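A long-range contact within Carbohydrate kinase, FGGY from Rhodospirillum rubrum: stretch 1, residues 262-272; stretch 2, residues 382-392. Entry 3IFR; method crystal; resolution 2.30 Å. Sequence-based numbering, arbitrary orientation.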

# COMPACT_ATOMS: atom_id res chain seq x y z
N LEU A 262 -5.34 9.06 4.82
CA LEU A 262 -4.17 9.42 4.05
C LEU A 262 -4.52 9.39 2.57
O LEU A 262 -5.20 8.48 2.07
CB LEU A 262 -3.00 8.47 4.35
CG LEU A 262 -1.79 8.77 3.45
CD1 LEU A 262 -1.19 10.12 3.86
CD2 LEU A 262 -0.74 7.70 3.49
N LEU A 263 -4.05 10.40 1.86
CA LEU A 263 -4.23 10.45 0.43
C LEU A 263 -2.85 10.48 -0.17
O LEU A 263 -2.13 11.46 -0.00
CB LEU A 263 -4.94 11.73 0.06
CG LEU A 263 -6.45 11.83 -0.03
CD1 LEU A 263 -7.22 10.75 0.74
CD2 LEU A 263 -6.75 13.22 0.41
N LYS A 264 -2.52 9.44 -0.93
CA LYS A 264 -1.16 9.19 -1.38
C LYS A 264 -1.09 9.51 -2.85
O LYS A 264 -1.63 8.76 -3.67
CB LYS A 264 -0.83 7.71 -1.17
CG LYS A 264 0.63 7.40 -0.89
CD LYS A 264 0.77 6.07 -0.13
CE LYS A 264 2.25 5.70 0.08
NZ LYS A 264 3.04 5.96 -1.16
N PHE A 265 -0.47 10.62 -3.20
CA PHE A 265 -0.33 10.99 -4.61
C PHE A 265 0.93 10.39 -5.25
O PHE A 265 1.86 11.10 -5.60
CB PHE A 265 -0.38 12.51 -4.76
CG PHE A 265 -1.71 13.07 -4.43
CD1 PHE A 265 -2.64 13.31 -5.44
CD2 PHE A 265 -2.07 13.30 -3.12
CE1 PHE A 265 -3.86 13.81 -5.12
CE2 PHE A 265 -3.29 13.78 -2.81
CZ PHE A 265 -4.19 14.03 -3.79
N GLY A 266 0.92 9.06 -5.37
CA GLY A 266 2.00 8.30 -6.00
C GLY A 266 1.69 8.02 -7.46
O GLY A 266 0.70 8.52 -8.02
N GLY A 267 2.52 7.22 -8.10
CA GLY A 267 2.29 6.89 -9.49
C GLY A 267 0.89 6.36 -9.64
O GLY A 267 0.14 6.77 -10.52
N ALA A 268 0.56 5.41 -8.75
CA ALA A 268 -0.81 4.98 -8.51
C ALA A 268 -1.24 5.57 -7.18
O ALA A 268 -0.43 5.69 -6.24
CB ALA A 268 -0.86 3.49 -8.45
N GLY A 269 -2.50 5.92 -7.06
CA GLY A 269 -2.94 6.60 -5.84
C GLY A 269 -3.48 5.61 -4.84
O GLY A 269 -4.01 4.56 -5.22
N ASP A 270 -3.31 5.90 -3.56
CA ASP A 270 -3.87 5.07 -2.50
C ASP A 270 -4.68 5.93 -1.60
O ASP A 270 -4.40 7.12 -1.45
CB ASP A 270 -2.80 4.43 -1.63
CG ASP A 270 -2.08 3.29 -2.32
OD1 ASP A 270 -2.24 2.13 -1.86
OD2 ASP A 270 -1.38 3.56 -3.32
N ILE A 271 -5.64 5.31 -0.94
CA ILE A 271 -6.33 5.98 0.13
C ILE A 271 -6.46 5.00 1.28
O ILE A 271 -6.88 3.87 1.08
CB ILE A 271 -7.68 6.54 -0.37
CG1 ILE A 271 -8.49 7.12 0.78
CG2 ILE A 271 -8.46 5.47 -1.15
CD1 ILE A 271 -9.74 7.81 0.26
N ILE A 272 -6.03 5.41 2.47
CA ILE A 272 -5.89 4.51 3.60
C ILE A 272 -6.56 5.26 4.73
O ILE A 272 -6.37 6.47 4.87
CB ILE A 272 -4.40 4.24 3.94
CG1 ILE A 272 -3.57 4.06 2.66
CG2 ILE A 272 -4.26 3.05 4.87
CD1 ILE A 272 -2.17 3.35 2.86
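Stretch 2, residues 382-392: AVALAFRHHVA

Stretch 1 is a β-hairpin, with a first strand that enters the stretch already formed at Leu 262, and a second from Gly 269 that continues beyond Ile 272, joined by a tight connection through Gly 266, Gly 267 and Ala 268. Its two arms are paired by backbone hydrogen bonds from Leu 262 N to Ile 272 O (2.8 Å), from Ile 272 N to Leu 262 O (3.2 Å) and from Lys 264 N to Asp 270 O (3.0 Å). Stretch 2 is helical from Ala 382 to Ala 392, with phi/psi near -60/-45° and successive i+4 to i bonds such as Phe 387 N to Val 383 O (3.1 Å) and Val 391 N to Phe 387 O (3.2 Å). The helix packs on one face of the hairpin. It runs in nearly the same direction as strand 269-272, crossing it at -27° with a closest axial approach of 9.8 Å, and therefore runs roughly against strand 262-265 (151°, 10.9 Å). The nearest CA atoms are those of Ile 271 and Phe 387, 7.7 Å apart.

Phe 387 is the centre of the contact, its CA-to-CB bond pointing toward the hairpin and its ring reaching both strands. Leu 263, also pointing toward the helix, lies over one face of that ring, with Leu 263 CG 4.0 Å from Phe 387 CD1. At the ring edge are two backbone carbonyls, Asp 270 O at 3.5 Å from Phe 387 CE1 and Lys 264 O at 3.9 Å from Phe 387 CZ, together with Ile 271 CB at 4.2 Å from Phe 387 CE1. Gly 269 CA lies 4.3 Å from Phe 387 CZ; an ideal CB on this glycine would point toward the helix and come within 3.2 Å of Phe 387 CZ, so the absent side chain leaves space for the ring.

The CA-to-CB bond of Phe 265 points sideways to the helix, but the end of its ring comes nearer. Phe 265 CE1 reaches 3.5 Å from Phe 387 CE2 and 4.4 Å from Val 383 CG1; the two phenyl rings meet obliquely, centroids 4.9 Å apart and planes at 50°. Farther along the helix, Ile 271, with chi1 and chi2 both t, extends its CD1 to 3.6 Å from His 390 CB and 4.1 Å from Val 391 CG2. The imidazole of His 390 is held to its own helix by a hydrogen bond from His 390 ND1 to Ala 386 O (3.1 Å). No hydrogen bond joins the two stretches: the 359 Å² buried between them, both sides summed, is mainly apolar packing. Lys 264 and Asp 270 direct their CA-to-CB bonds away from the helix.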

# COMPACT_ATOMS: atom_id res chain seq x y z
N ALA A 382 -10.07 15.89 -12.10
CA ALA A 382 -10.59 14.53 -12.18
C ALA A 382 -9.92 13.61 -11.13
O ALA A 382 -10.60 12.84 -10.44
CB ALA A 382 -10.48 13.95 -13.62
N VAL A 383 -8.61 13.67 -10.99
CA VAL A 383 -7.97 12.80 -10.01
C VAL A 383 -8.51 13.11 -8.64
O VAL A 383 -8.85 12.19 -7.89
CB VAL A 383 -6.43 12.87 -10.06
CG1 VAL A 383 -5.79 12.33 -8.78
CG2 VAL A 383 -5.95 12.11 -11.25
N ALA A 384 -8.60 14.40 -8.31
CA ALA A 384 -9.19 14.85 -7.03
C ALA A 384 -10.56 14.25 -6.84
O ALA A 384 -10.89 13.71 -5.78
CB ALA A 384 -9.31 16.35 -6.99
N LEU A 385 -11.36 14.37 -7.88
CA LEU A 385 -12.73 13.88 -7.87
C LEU A 385 -12.85 12.40 -7.59
O LEU A 385 -13.79 11.96 -6.91
CB LEU A 385 -13.35 14.16 -9.22
CG LEU A 385 -14.41 15.25 -9.32
CD1 LEU A 385 -14.46 16.15 -8.09
CD2 LEU A 385 -14.10 16.00 -10.61
N ALA A 386 -11.92 11.62 -8.13
CA ALA A 386 -11.90 10.18 -7.87
C ALA A 386 -11.55 9.94 -6.42
O ALA A 386 -12.05 9.00 -5.80
CB ALA A 386 -10.92 9.45 -8.76
N PHE A 387 -10.66 10.77 -5.88
CA PHE A 387 -10.34 10.69 -4.47
C PHE A 387 -11.58 11.00 -3.63
O PHE A 387 -11.87 10.33 -2.66
CB PHE A 387 -9.17 11.63 -4.11
CG PHE A 387 -7.84 10.95 -4.13
CD1 PHE A 387 -7.60 9.87 -3.32
CD2 PHE A 387 -6.83 11.39 -4.99
CE1 PHE A 387 -6.38 9.24 -3.32
CE2 PHE A 387 -5.60 10.75 -5.00
CZ PHE A 387 -5.38 9.68 -4.15
N ARG A 388 -12.31 12.03 -4.03
CA ARG A 388 -13.56 12.37 -3.34
C ARG A 388 -14.53 11.18 -3.28
O ARG A 388 -15.13 10.91 -2.21
CB ARG A 388 -14.23 13.56 -4.00
CG ARG A 388 -15.63 13.87 -3.44
CD ARG A 388 -16.01 15.33 -3.67
NE ARG A 388 -17.46 15.57 -3.54
CZ ARG A 388 -18.04 16.77 -3.69
NH1 ARG A 388 -17.32 17.84 -3.99
NH2 ARG A 388 -19.36 16.90 -3.57
N HIS A 389 -14.67 10.50 -4.42
CA HIS A 389 -15.57 9.37 -4.57
C HIS A 389 -15.26 8.25 -3.55
O HIS A 389 -16.14 7.83 -2.78
CB HIS A 389 -15.59 8.87 -6.03
CG HIS A 389 -16.49 7.72 -6.27
ND1 HIS A 389 -16.24 6.76 -7.24
CD2 HIS A 389 -17.64 7.32 -5.66
CE1 HIS A 389 -17.20 5.85 -7.22
NE2 HIS A 389 -18.06 6.17 -6.27
N HIS A 390 -14.01 7.80 -3.50
CA HIS A 390 -13.55 6.96 -2.39
C HIS A 390 -13.99 7.46 -0.99
O HIS A 390 -14.46 6.67 -0.16
CB HIS A 390 -12.03 6.85 -2.39
CG HIS A 390 -11.52 5.87 -3.38
ND1 HIS A 390 -11.17 6.22 -4.66
CD2 HIS A 390 -11.27 4.53 -3.28
CE1 HIS A 390 -10.72 5.16 -5.31
NE2 HIS A 390 -10.79 4.12 -4.49
N VAL A 391 -13.78 8.74 -0.72
CA VAL A 391 -14.13 9.30 0.57
C VAL A 391 -15.64 9.11 0.81
O VAL A 391 -16.07 8.70 1.89
CB VAL A 391 -13.74 10.81 0.67
CG1 VAL A 391 -14.16 11.40 2.02
CG2 VAL A 391 -12.24 10.99 0.47
N ALA A 392 -16.43 9.38 -0.22
CA ALA A 392 -17.87 9.23 -0.12
C ALA A 392 -18.16 7.76 0.18
O ALA A 392 -19.03 7.42 0.99
CB ALA A 392 -18.57 9.69 -1.45